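Long-range contacts in tail protein, 43 kDa (Neisseria meningitidis MC58, PDB 3D37), which is of unknown function but is probably a structural component of the baseplate of a Mu-like phage tail: residues A[97-102]-A[150-155]; A[215-220]-A[248-253]; A[234-239]-A[261-266]. All blocks are in the same frame, centred on the assembly; numbering follows the deposited sequence.

Contact 1 (A[97-102]-A[150-155]); sequences FLVDCS and TVWQAL
Leu98 rests its side chain on the first turn of helix 151-161, against Val151, Trp152 and Leu155. Its CB lies at the edge of the Trp152 indole, near the ring plane, 3.7 Å from Trp152 CE3. The same CB also faces Val151 CB. One step out, Leu98 CG nears Val151 CG1. At the tip the branches divide. Leu98 CD1 touches Val151 CG1 at 3.7 Å and reaches on to Leu155 CD2 at 3.9 Å, while CD2 stays near Val151 CG1. Val99 adds its CG2, which meets CB and CG of Trp152. Trp152 CG is anti to its backbone N (chi1 -157°), and in that position it meets the Val99 methyl. The Trp152 side chain also touches Pro34, Pro166, Leu168 and Leu174.

Beside the apolar contacts the backbones join. Trp152 N donates to Leu98 O at 3.2 Å. That bond is fairly straight at hydrogen, but the donor stands well above the carbonyl plane. Val151 N donates to Cys101 O, also at 3.2 Å. Thr150 caps the helix. Its OG1 accepts from Gln153 N at 2.8 Å, and Gln153 OE1 takes Thr150 N in return at 3.0 Å, in the plane of the amide and on a lone pair. This is a capping box. Thr150 CG2 lies against Val99 O at 3.3 Å.

The first N-H groups of helix 151-161 have no acceptor within their own helix. Here Trp152 uses Leu98 O of helix 95-100, Val151 uses Cys101 O just after it, and Gln153 uses the cap. The C-terminal end of one helix thus meets the N-terminal end of the other, and their opposite partial charges would favour this buried junction within the gp44-like second domain.

Contact 2 (A[215-220]-A[248-253]); sequences EVTFLA and PKTVVV
The Phe218 ring lies beside Val251, the two side chains pointing the same way, with Phe218 CD1 4.0 Å from Val251 CB. Val253 CG2 meets the same CD1 obliquely. Val216 CG1 lies over one face of the ring, 3.3 Å above the plane and offset toward the rim. Val216, Phe218, Lys249 and Val251 share this face of the sheet. Ala266 on Phe218 and Trp273 on Lys249 bring helix 259-276 onto it. Thr217, Leu219, Thr250 and Val252 lie on the other face.

The strands run parallel, 21° apart. Lys249 and Val251 each use both N and O to bond strand 215-220, between them reaching Glu215, Thr217 and Leu219. Thr217 N donates to Lys249 O at 2.9 Å, and Val251 N to Thr217 O at 2.9 Å. Val253 N to Leu219 O is the straightest, at 176°.

Thr217 OG1 sits between its backbone N and carbonyl carbon (chi1 55°), 3.3 Å from Thr250 CB. A water bonds to this OG1 and donates to Lys249 O at 2.9 Å. That carbonyl therefore receives both a backbone N-H and a water. The pairing combines a largely apolar face under helix 259-276 with a threonine-bearing face, where the water bridges side chain and backbone.

Contact 3 (A[234-239]-A[261-266]); sequences LKWVYK and ALQKQA
Trp236 and Leu262 lead a helix-on-sheet contact. Helix 259-276 packs on one face of a small three-stranded mixed sheet in the NMB1110-like third domain. Strand 234-239 is an outermost strand of that sheet within the chain, beside strand 215-220. The axes of segments 234-239 and 261-266 pass 8.5 Å apart at 38°. The contact is apolar and aromatic in character.

Trp236 carries most of it. Its CB points to the helix. Gln263 comes over one face of the indole. Its CG lies 4.2 Å from the centroid of the five-membered ring of Trp236 and close to the ring normal, a CH-pi contact. The two side chains cross at about a right angle. The carboxamide continues over the ring, stacked but with its plane tilted by 25° from that of the indole, and Gln263 NE2 is 3.7 Å from Trp236 NE1. One turn on from Leu262 along the helix, Ala266 CB meets the six-membered ring obliquely, 3.5 Å from Trp236 CZ3. Outside the segment the Trp236 side chain also touches Leu259, Lys267 and Leu270 of the same helix.

Leu262 lies against the strand backbone at Leu234 and Lys235. It also touches Ala220 of strand 215-220 and Val253. Its CD2 is the atom that meets strand 234-239. Leu262 CD2 lies 3.9 Å from Leu234 CB and, nearest of all, 3.4 Å from Lys235 N.

Overall arrangement
From the N terminus, contact 1 comes first. It closes a loop of 47 residues within the second domain, joining helix 95-100 to the start of helix 151-161. Contact 1 is complete before contacts 2 and 3 open. Its nearest atoms are about 14 Å from contact 2 and about 12 Å from contact 3. Contacts 2 and 3 cross: their segments alternate as 215-220, 234-239, 248-253 and 261-266. Both lie in the third domain, with centres 8 Å apart. Strand 215-220 bonds to strand 234-239 on one side and to 249-252 on the other. Contact 2 joins strands within that sheet, and contact 3 ties the sheet to helix 259-276.

Contact 1 (A[97-102]-A[150-155])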
ATOM      1  N   PHE A  97     -11.358  35.909  12.121  1.00 36.84           N
ATOM      2  CA  PHE A  97     -11.810  37.258  11.818  1.00 38.40           C
ATOM      3  C   PHE A  97     -10.681  38.307  11.748  1.00 39.55           C
ATOM      4  O   PHE A  97     -10.583  39.076  10.798  1.00 39.69           O
ATOM      5  CB  PHE A  97     -12.795  37.747  12.887  1.00 39.36           C
ATOM      6  CG  PHE A  97     -14.125  37.037  12.865  1.00 40.36           C
ATOM      7  CD1 PHE A  97     -15.008  37.219  11.790  1.00 39.09           C
ATOM      8  CD2 PHE A  97     -14.504  36.210  13.940  1.00 40.34           C
ATOM      9  CE1 PHE A  97     -16.240  36.585  11.774  1.00 39.78           C
ATOM     10  CE2 PHE A  97     -15.732  35.562  13.935  1.00 40.54           C
ATOM     11  CZ  PHE A  97     -16.616  35.759  12.849  1.00 40.74           C
ATOM     12  N   LEU A  98      -9.838  38.345  12.772  1.00 40.37           N
ATOM     13  CA  LEU A  98      -8.734  39.315  12.820  1.00 40.15           C
ATOM     14  C   LEU A  98      -7.673  39.047  11.746  1.00 39.84           C
ATOM     15  O   LEU A  98      -7.138  39.972  11.172  1.00 39.74           O
ATOM     16  CB  LEU A  98      -8.115  39.301  14.214  1.00 40.91           C
ATOM     17  CG  LEU A  98      -9.110  39.478  15.380  1.00 43.39           C
ATOM     18  CD1 LEU A  98      -8.493  40.208  16.559  1.00 43.56           C
ATOM     19  CD2 LEU A  98     -10.357  40.200  14.922  1.00 42.31           C
ATOM     20  N   VAL A  99      -7.404  37.771  11.457  1.00 39.53           N
ATOM     21  CA  VAL A  99      -6.498  37.365  10.374  1.00 39.36           C
ATOM     22  C   VAL A  99      -7.004  37.743   9.000  1.00 40.07           C
ATOM     23  O   VAL A  99      -6.213  38.063   8.081  1.00 39.79           O
ATOM     24  CB  VAL A  99      -6.246  35.807  10.371  1.00 39.09           C
ATOM     25  CG1 VAL A  99      -5.643  35.374   9.061  1.00 36.51           C
ATOM     26  CG2 VAL A  99      -5.377  35.373  11.571  1.00 36.11           C
ATOM     27  N   ASP A 100      -8.321  37.668   8.836  1.00 40.79           N
ATOM     28  CA  ASP A 100      -8.954  37.921   7.546  1.00 41.66           C
ATOM     29  C   ASP A 100      -9.201  39.421   7.333  1.00 42.67           C
ATOM     30  O   ASP A 100      -9.007  39.924   6.247  1.00 41.73           O
ATOM     31  CB  ASP A 100     -10.323  37.248   7.441  1.00 41.09           C
ATOM     32  CG  ASP A 100     -10.272  35.719   7.368  1.00 41.20           C
ATOM     33  OD1 ASP A 100      -9.204  35.055   7.195  1.00 38.12           O
ATOM     34  OD2 ASP A 100     -11.385  35.178   7.522  1.00 41.45           O
ATOM     35  N   CYS A 101      -9.674  40.099   8.377  1.00 44.72           N
ATOM     36  CA  CYS A 101     -10.227  41.469   8.282  1.00 46.08           C
ATOM     37  C   CYS A 101      -9.171  42.551   8.481  1.00 46.69           C
ATOM     38  O   CYS A 101      -8.034  42.273   8.881  1.00 47.06           O
ATOM     39  CB  CYS A 101     -11.351  41.666   9.310  1.00 46.62           C
ATOM     40  SG  CYS A 101     -12.708  40.382   9.240  1.00 50.78           S
ATOM     41  N   SER A 102      -9.530  43.783   8.175  1.00 46.92           N
ATOM     42  CA  SER A 102      -8.503  44.856   8.186  1.00 48.06           C
ATOM     43  C   SER A 102      -8.411  45.653   9.477  1.00 48.09           C
ATOM     44  O   SER A 102      -9.424  45.939  10.117  1.00 47.53           O
ATOM     45  CB  SER A 102      -8.627  45.795   6.988  1.00 47.32           C
ATOM     46  OG  SER A 102      -7.550  45.480   6.130  1.00 49.89           O
ATOM     47  N   THR A 150      -3.738  43.419   8.754  1.00 45.19           N
ATOM     48  CA  THR A 150      -4.847  42.730   9.253  1.00 42.07           C
ATOM     49  C   THR A 150      -4.911  43.141  10.693  1.00 41.31           C
ATOM     50  O   THR A 150      -3.933  43.578  11.266  1.00 39.74           O
ATOM     51  CB  THR A 150      -4.630  41.167   9.126  1.00 42.90           C
ATOM     52  OG1 THR A 150      -3.533  40.731   9.962  1.00 40.69           O
ATOM     53  CG2 THR A 150      -4.379  40.750   7.657  1.00 39.70           C
ATOM     54  N   VAL A 151      -6.056  42.973  11.307  1.00 40.18           N
ATOM     55  CA  VAL A 151      -6.150  43.191  12.754  1.00 39.70           C
ATOM     56  C   VAL A 151      -5.070  42.363  13.518  1.00 38.66           C
ATOM     57  O   VAL A 151      -4.426  42.872  14.474  1.00 37.43           O
ATOM     58  CB  VAL A 151      -7.580  42.900  13.266  1.00 39.49           C
ATOM     59  CG1 VAL A 151      -7.728  43.311  14.725  1.00 40.08           C
ATOM     60  CG2 VAL A 151      -8.624  43.624  12.404  1.00 40.15           C
ATOM     61  N   TRP A 152      -4.900  41.098  13.090  1.00 37.91           N
ATOM     62  CA  TRP A 152      -3.928  40.173  13.662  1.00 36.89           C
ATOM     63  C   TRP A 152      -2.485  40.673  13.555  1.00 35.94           C
ATOM     64  O   TRP A 152      -1.807  40.763  14.552  1.00 35.39           O
ATOM     65  CB  TRP A 152      -4.035  38.742  13.088  1.00 34.74           C
ATOM     66  CG  TRP A 152      -3.445  37.825  14.066  1.00 32.36           C
ATOM     67  CD1 TRP A 152      -2.178  37.270  14.029  1.00 31.54           C
ATOM     68  CD2 TRP A 152      -3.995  37.476  15.319  1.00 32.04           C
ATOM     69  NE1 TRP A 152      -1.938  36.581  15.183  1.00 31.01           N
ATOM     70  CE2 TRP A 152      -3.035  36.661  15.988  1.00 29.15           C
ATOM     71  CE3 TRP A 152      -5.239  37.701  15.926  1.00 29.95           C
ATOM     72  CZ2 TRP A 152      -3.275  36.085  17.223  1.00 31.01           C
ATOM     73  CZ3 TRP A 152      -5.473  37.148  17.152  1.00 31.50           C
ATOM     74  CH2 TRP A 152      -4.512  36.330  17.796  1.00 30.71           C
ATOM     75  N   GLN A 153      -2.031  40.972  12.354  1.00 36.92           N
ATOM     76  CA  GLN A 153      -0.719  41.612  12.150  1.00 38.21           C
ATOM     77  C   GLN A 153      -0.494  42.809  13.027  1.00 38.85           C
ATOM     78  O   GLN A 153       0.573  42.937  13.636  1.00 39.73           O
ATOM     79  CB  GLN A 153      -0.568  42.073  10.720  1.00 38.30           C
ATOM     80  CG  GLN A 153      -0.226  40.966   9.796  1.00 38.80           C
ATOM     81  CD  GLN A 153      -0.288  41.390   8.336  1.00 39.06           C
ATOM     82  OE1 GLN A 153      -1.131  42.198   7.960  1.00 41.00           O
ATOM     83  NE2 GLN A 153       0.577  40.811   7.501  1.00 38.45           N
ATOM     84  N   ALA A 154      -1.511  43.671  13.120  1.00 38.88           N
ATOM     85  CA  ALA A 154      -1.415  44.872  13.894  1.00 38.65           C
ATOM     86  C   ALA A 154      -1.327  44.534  15.364  1.00 38.64           C
ATOM     87  O   ALA A 154      -0.595  45.166  16.139  1.00 37.52           O
ATOM     88  CB  ALA A 154      -2.664  45.800  13.631  1.00 39.17           C
ATOM     89  N   LEU A 155      -2.096  43.540  15.761  1.00 37.76           N
ATOM     90  CA  LEU A 155      -2.118  43.153  17.137  1.00 38.20           C
ATOM     91  C   LEU A 155      -0.753  42.512  17.555  1.00 37.62           C
ATOM     92  O   LEU A 155      -0.291  42.690  18.696  1.00 35.67           O
ATOM     93  CB  LEU A 155      -3.253  42.153  17.315  1.00 38.96           C
ATOM     94  CG  LEU A 155      -3.908  41.852  18.636  1.00 38.74           C
ATOM     95  CD1 LEU A 155      -4.333  43.107  19.325  1.00 38.22           C
ATOM     96  CD2 LEU A 155      -5.100  41.007  18.250  1.00 38.79           C
TER

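Contact 2 (A[215-220]-A[248-253])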
ATOM      1  N   GLU A 215      27.576  37.019  13.776  1.00 44.76           N
ATOM      2  CA  GLU A 215      27.367  38.350  14.300  1.00 44.79           C
ATOM      3  C   GLU A 215      26.065  38.842  13.689  1.00 44.15           C
ATOM      4  O   GLU A 215      25.763  38.523  12.536  1.00 44.66           O
ATOM      5  CB  GLU A 215      28.487  39.326  13.891  1.00 45.50           C
ATOM      6  CG  GLU A 215      29.910  38.929  14.363  1.00 47.55           C
ATOM      7  CD  GLU A 215      30.957  40.032  14.161  1.00 46.97           C
ATOM      8  OE1 GLU A 215      30.601  41.242  14.091  1.00 48.78           O
ATOM      9  OE2 GLU A 215      32.158  39.669  14.096  1.00 53.80           O
ATOM     10  N   VAL A 216      25.300  39.622  14.440  1.00 42.91           N
ATOM     11  CA  VAL A 216      24.111  40.248  13.884  1.00 41.95           C
ATOM     12  C   VAL A 216      24.162  41.700  14.265  1.00 42.10           C
ATOM     13  O   VAL A 216      24.243  42.041  15.436  1.00 41.06           O
ATOM     14  CB  VAL A 216      22.799  39.592  14.361  1.00 41.47           C
ATOM     15  CG1 VAL A 216      21.570  40.343  13.776  1.00 37.05           C
ATOM     16  CG2 VAL A 216      22.800  38.103  13.958  1.00 38.56           C
ATOM     17  N   THR A 217      24.141  42.553  13.260  1.00 42.65           N
ATOM     18  CA  THR A 217      24.186  43.955  13.503  1.00 43.18           C
ATOM     19  C   THR A 217      22.769  44.491  13.364  1.00 43.25           C
ATOM     20  O   THR A 217      22.126  44.327  12.328  1.00 42.53           O
ATOM     21  CB  THR A 217      25.261  44.625  12.585  1.00 44.10           C
ATOM     22  OG1 THR A 217      25.003  44.321  11.209  1.00 46.52           O
ATOM     23  CG2 THR A 217      26.648  44.076  12.938  1.00 41.20           C
ATOM     24  N   PHE A 218      22.273  45.085  14.452  1.00 43.77           N
ATOM     25  CA  PHE A 218      20.934  45.658  14.509  1.00 44.12           C
ATOM     26  C   PHE A 218      21.045  47.176  14.366  1.00 45.44           C
ATOM     27  O   PHE A 218      21.884  47.813  15.039  1.00 44.66           O
ATOM     28  CB  PHE A 218      20.240  45.293  15.833  1.00 43.72           C
ATOM     29  CG  PHE A 218      19.941  43.804  15.993  1.00 42.58           C
ATOM     30  CD1 PHE A 218      18.771  43.263  15.493  1.00 43.12           C
ATOM     31  CD2 PHE A 218      20.841  42.959  16.646  1.00 41.52           C
ATOM     32  CE1 PHE A 218      18.480  41.880  15.653  1.00 42.97           C
ATOM     33  CE2 PHE A 218      20.572  41.598  16.808  1.00 42.81           C
ATOM     34  CZ  PHE A 218      19.396  41.057  16.306  1.00 42.33           C
ATOM     35  N   LEU A 219      20.202  47.742  13.486  1.00 46.42           N
ATOM     36  CA  LEU A 219      20.244  49.175  13.161  1.00 47.10           C
ATOM     37  C   LEU A 219      18.896  49.810  13.410  1.00 48.02           C
ATOM     38  O   LEU A 219      17.848  49.189  13.185  1.00 47.93           O
ATOM     39  CB  LEU A 219      20.628  49.425  11.692  1.00 46.95           C
ATOM     40  CG  LEU A 219      21.889  48.794  11.093  1.00 46.23           C
ATOM     41  CD1 LEU A 219      22.018  49.267   9.554  1.00 45.02           C
ATOM     42  CD2 LEU A 219      23.116  49.200  11.948  1.00 45.50           C
ATOM     43  N   ALA A 220      18.921  51.046  13.889  1.00 49.05           N
ATOM     44  CA  ALA A 220      17.700  51.844  13.968  1.00 50.46           C
ATOM     45  C   ALA A 220      18.031  53.331  13.883  1.00 51.16           C
ATOM     46  O   ALA A 220      19.176  53.756  14.108  1.00 51.19           O
ATOM     47  CB  ALA A 220      16.881  51.506  15.250  1.00 50.13           C
ATOM     48  N   PRO A 248      27.165  36.553   8.857  1.00 46.65           N
ATOM     49  CA  PRO A 248      26.705  37.846   9.338  1.00 46.83           C
ATOM     50  C   PRO A 248      25.352  38.261   8.800  1.00 46.48           C
ATOM     51  O   PRO A 248      24.989  37.956   7.665  1.00 46.78           O
ATOM     52  CB  PRO A 248      27.764  38.815   8.798  1.00 47.32           C
ATOM     53  CG  PRO A 248      28.219  38.186   7.540  1.00 47.29           C
ATOM     54  CD  PRO A 248      28.163  36.705   7.777  1.00 46.68           C
ATOM     55  N   LYS A 249      24.615  38.980   9.615  1.00 45.66           N
ATOM     56  CA  LYS A 249      23.316  39.435   9.205  1.00 45.42           C
ATOM     57  C   LYS A 249      23.168  40.853   9.717  1.00 44.94           C
ATOM     58  O   LYS A 249      23.717  41.215  10.756  1.00 44.38           O
ATOM     59  CB  LYS A 249      22.194  38.508   9.738  1.00 45.10           C
ATOM     60  CG  LYS A 249      20.826  38.817   9.085  1.00 45.48           C
ATOM     61  CD  LYS A 249      19.689  37.996   9.642  1.00 44.94           C
ATOM     62  CE  LYS A 249      18.902  37.270   8.536  1.00 45.50           C
ATOM     63  NZ  LYS A 249      17.921  38.124   7.784  1.00 45.17           N
ATOM     64  N   THR A 250      22.442  41.665   8.976  1.00 45.06           N
ATOM     65  CA  THR A 250      22.163  42.984   9.453  1.00 45.90           C
ATOM     66  C   THR A 250      20.665  43.115   9.384  1.00 46.20           C
ATOM     67  O   THR A 250      20.062  42.723   8.386  1.00 46.16           O
ATOM     68  CB  THR A 250      22.903  44.096   8.637  1.00 46.07           C
ATOM     69  OG1 THR A 250      21.962  44.848   7.847  1.00 48.92           O
ATOM     70  CG2 THR A 250      24.035  43.522   7.770  1.00 45.21           C
ATOM     71  N   VAL A 251      20.062  43.641  10.451  1.00 46.65           N
ATOM     72  CA  VAL A 251      18.609  43.792  10.541  1.00 46.61           C
ATOM     73  C   VAL A 251      18.261  45.265  10.898  1.00 46.87           C
ATOM     74  O   VAL A 251      18.843  45.821  11.825  1.00 46.15           O
ATOM     75  CB  VAL A 251      18.012  42.812  11.610  1.00 46.28           C
ATOM     76  CG1 VAL A 251      16.520  43.043  11.773  1.00 45.43           C
ATOM     77  CG2 VAL A 251      18.325  41.320  11.258  1.00 43.70           C
ATOM     78  N   VAL A 252      17.321  45.871  10.168  1.00 47.56           N
ATOM     79  CA  VAL A 252      16.781  47.171  10.548  1.00 48.80           C
ATOM     80  C   VAL A 252      15.549  46.975  11.431  1.00 49.85           C
ATOM     81  O   VAL A 252      14.609  46.290  11.054  1.00 50.75           O
ATOM     82  CB  VAL A 252      16.455  48.104   9.320  1.00 48.89           C
ATOM     83  CG1 VAL A 252      15.596  49.314   9.752  1.00 48.11           C
ATOM     84  CG2 VAL A 252      17.735  48.597   8.653  1.00 46.73           C
ATOM     85  N   VAL A 253      15.574  47.596  12.610  1.00 50.98           N
ATOM     86  CA  VAL A 253      14.481  47.545  13.576  1.00 51.34           C
ATOM     87  C   VAL A 253      13.722  48.880  13.582  1.00 52.43           C
ATOM     88  O   VAL A 253      14.333  49.947  13.749  1.00 52.40           O
ATOM     89  CB  VAL A 253      15.032  47.279  15.007  1.00 51.58           C
ATOM     90  CG1 VAL A 253      13.905  47.402  16.080  1.00 50.80           C
ATOM     91  CG2 VAL A 253      15.748  45.911  15.065  1.00 50.38           C
TER
HETATM   92  O   HOH W   1      26.579  41.713  11.017  1.00 57.56           O

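Contact 3 (A[234-239]-A[261-266])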
ATOM      1  N   LEU A 234      21.421  54.508  15.576  1.00 48.70           N
ATOM      2  CA  LEU A 234      21.325  53.482  16.615  1.00 48.12           C
ATOM      3  C   LEU A 234      21.806  52.127  16.081  1.00 46.89           C
ATOM      4  O   LEU A 234      21.429  51.693  14.994  1.00 45.58           O
ATOM      5  CB  LEU A 234      19.884  53.345  17.136  1.00 48.41           C
ATOM      6  CG  LEU A 234      19.115  54.623  17.447  1.00 47.47           C
ATOM      7  CD1 LEU A 234      17.693  54.297  17.918  1.00 47.70           C
ATOM      8  CD2 LEU A 234      19.872  55.453  18.470  1.00 48.92           C
ATOM      9  N   LYS A 235      22.613  51.470  16.899  1.00 45.88           N
ATOM     10  CA  LYS A 235      23.395  50.356  16.478  1.00 45.78           C
ATOM     11  C   LYS A 235      23.788  49.569  17.733  1.00 45.80           C
ATOM     12  O   LYS A 235      24.322  50.135  18.711  1.00 44.73           O
ATOM     13  CB  LYS A 235      24.640  50.813  15.690  1.00 45.79           C
ATOM     14  CG  LYS A 235      25.268  49.747  14.785  1.00 47.00           C
ATOM     15  CD  LYS A 235      26.557  49.126  15.347  1.00 48.22           C
ATOM     16  CE  LYS A 235      27.853  49.823  14.859  1.00 48.86           C
ATOM     17  NZ  LYS A 235      28.965  48.814  14.533  1.00 49.68           N
ATOM     18  N   TRP A 236      23.445  48.274  17.696  1.00 45.23           N
ATOM     19  CA  TRP A 236      23.845  47.296  18.697  1.00 45.04           C
ATOM     20  C   TRP A 236      24.209  46.023  17.950  1.00 44.81           C
ATOM     21  O   TRP A 236      23.430  45.535  17.135  1.00 44.96           O
ATOM     22  CB  TRP A 236      22.689  47.028  19.673  1.00 44.72           C
ATOM     23  CG  TRP A 236      23.047  46.013  20.668  1.00 44.39           C
ATOM     24  CD1 TRP A 236      23.981  46.140  21.648  1.00 44.88           C
ATOM     25  CD2 TRP A 236      22.539  44.678  20.762  1.00 44.89           C
ATOM     26  NE1 TRP A 236      24.081  44.975  22.362  1.00 45.32           N
ATOM     27  CE2 TRP A 236      23.211  44.054  21.834  1.00 45.36           C
ATOM     28  CE3 TRP A 236      21.596  43.946  20.037  1.00 43.12           C
ATOM     29  CZ2 TRP A 236      22.950  42.745  22.220  1.00 44.25           C
ATOM     30  CZ3 TRP A 236      21.354  42.643  20.408  1.00 44.34           C
ATOM     31  CH2 TRP A 236      22.028  42.052  21.492  1.00 44.44           C
ATOM     32  N   VAL A 237      25.376  45.459  18.225  1.00 45.18           N
ATOM     33  CA  VAL A 237      25.758  44.203  17.579  1.00 45.21           C
ATOM     34  C   VAL A 237      25.943  43.071  18.582  1.00 45.52           C
ATOM     35  O   VAL A 237      26.500  43.247  19.673  1.00 45.34           O
ATOM     36  CB  VAL A 237      26.997  44.349  16.621  1.00 45.96           C
ATOM     37  CG1 VAL A 237      27.701  45.677  16.821  1.00 43.80           C
ATOM     38  CG2 VAL A 237      27.943  43.137  16.724  1.00 44.78           C
ATOM     39  N   TYR A 238      25.430  41.915  18.181  1.00 45.06           N
ATOM     40  CA  TYR A 238      25.433  40.723  18.964  1.00 45.94           C
ATOM     41  C   TYR A 238      26.475  39.811  18.327  1.00 46.30           C
ATOM     42  O   TYR A 238      26.649  39.837  17.117  1.00 45.70           O
ATOM     43  CB  TYR A 238      24.018  40.089  18.916  1.00 45.12           C
ATOM     44  CG  TYR A 238      23.969  38.644  19.326  1.00 44.55           C
ATOM     45  CD1 TYR A 238      23.918  38.282  20.663  1.00 43.75           C
ATOM     46  CD2 TYR A 238      23.993  37.628  18.370  1.00 43.48           C
ATOM     47  CE1 TYR A 238      23.900  36.926  21.037  1.00 44.67           C
ATOM     48  CE2 TYR A 238      23.975  36.287  18.739  1.00 44.46           C
ATOM     49  CZ  TYR A 238      23.923  35.951  20.075  1.00 43.64           C
ATOM     50  OH  TYR A 238      23.882  34.632  20.439  1.00 45.63           O
ATOM     51  N   LYS A 239      27.177  39.037  19.151  1.00 47.93           N
ATOM     52  CA  LYS A 239      28.109  37.990  18.694  1.00 49.58           C
ATOM     53  C   LYS A 239      27.963  36.785  19.622  1.00 50.20           C
ATOM     54  O   LYS A 239      27.790  36.949  20.817  1.00 49.47           O
ATOM     55  CB  LYS A 239      29.572  38.497  18.713  1.00 49.35           C
ATOM     56  CG  LYS A 239      29.743  40.025  18.501  1.00 50.89           C
ATOM     57  CD  LYS A 239      31.233  40.508  18.410  1.00 50.89           C
ATOM     58  CE  LYS A 239      32.002  40.468  19.761  1.00 52.16           C
ATOM     59  NZ  LYS A 239      33.165  41.465  19.852  1.00 51.51           N
ATOM     60  N   ALA A 261      15.615  50.651  23.535  1.00 52.80           N
ATOM     61  CA  ALA A 261      14.545  50.068  22.727  1.00 52.13           C
ATOM     62  C   ALA A 261      15.094  49.210  21.575  1.00 51.83           C
ATOM     63  O   ALA A 261      14.469  48.198  21.202  1.00 51.05           O
ATOM     64  CB  ALA A 261      13.649  51.118  22.186  1.00 51.51           C
ATOM     65  N   LEU A 262      16.235  49.612  20.998  1.00 51.11           N
ATOM     66  CA  LEU A 262      16.863  48.805  19.933  1.00 50.68           C
ATOM     67  C   LEU A 262      17.300  47.451  20.487  1.00 49.94           C
ATOM     68  O   LEU A 262      17.026  46.420  19.881  1.00 49.95           O
ATOM     69  CB  LEU A 262      18.062  49.535  19.275  1.00 50.49           C
ATOM     70  CG  LEU A 262      18.769  48.727  18.158  1.00 50.51           C
ATOM     71  CD1 LEU A 262      17.781  48.383  17.033  1.00 48.68           C
ATOM     72  CD2 LEU A 262      20.016  49.437  17.601  1.00 49.98           C
ATOM     73  N   GLN A 263      17.958  47.477  21.645  1.00 49.50           N
ATOM     74  CA  GLN A 263      18.457  46.280  22.333  1.00 49.70           C
ATOM     75  C   GLN A 263      17.347  45.327  22.801  1.00 49.32           C
ATOM     76  O   GLN A 263      17.460  44.101  22.620  1.00 49.30           O
ATOM     77  CB  GLN A 263      19.348  46.697  23.511  1.00 49.79           C
ATOM     78  CG  GLN A 263      20.183  45.600  24.157  1.00 49.80           C
ATOM     79  CD  GLN A 263      21.347  46.139  24.995  1.00 50.78           C
ATOM     80  OE1 GLN A 263      21.517  47.368  25.171  1.00 50.54           O
ATOM     81  NE2 GLN A 263      22.170  45.219  25.500  1.00 51.42           N
ATOM     82  N   LYS A 264      16.286  45.877  23.394  1.00 49.08           N
ATOM     83  CA  LYS A 264      15.092  45.085  23.751  1.00 48.70           C
ATOM     84  C   LYS A 264      14.526  44.301  22.553  1.00 47.62           C
ATOM     85  O   LYS A 264      14.252  43.100  22.639  1.00 47.50           O
ATOM     86  CB  LYS A 264      13.995  45.996  24.327  1.00 49.15           C
ATOM     87  CG  LYS A 264      12.721  45.272  24.814  1.00 49.96           C
ATOM     88  CD  LYS A 264      11.521  46.252  24.919  1.00 51.01           C
ATOM     89  CE  LYS A 264      10.265  45.611  25.561  1.00 53.04           C
ATOM     90  NZ  LYS A 264       9.897  46.266  26.871  1.00 54.24           N
ATOM     91  N   GLN A 265      14.333  44.981  21.432  1.00 46.52           N
ATOM     92  CA  GLN A 265      13.705  44.316  20.280  1.00 45.66           C
ATOM     93  C   GLN A 265      14.613  43.356  19.505  1.00 43.70           C
ATOM     94  O   GLN A 265      14.120  42.366  18.923  1.00 41.80           O
ATOM     95  CB  GLN A 265      13.188  45.364  19.328  1.00 46.47           C
ATOM     96  CG  GLN A 265      12.091  46.249  19.920  1.00 48.29           C
ATOM     97  CD  GLN A 265      11.392  47.019  18.820  1.00 49.48           C
ATOM     98  OE1 GLN A 265      10.778  46.415  17.915  1.00 54.08           O
ATOM     99  NE2 GLN A 265      11.517  48.351  18.850  1.00 53.38           N
ATOM    100  N   ALA A 266      15.912  43.688  19.465  1.00 41.68           N
ATOM    101  CA  ALA A 266      16.928  42.845  18.847  1.00 41.47           C
ATOM    102  C   ALA A 266      16.957  41.538  19.599  1.00 39.66           C
ATOM    103  O   ALA A 266      17.020  40.485  19.003  1.00 39.11           O
ATOM    104  CB  ALA A 266      18.309  43.499  18.913  1.00 39.80           C
TER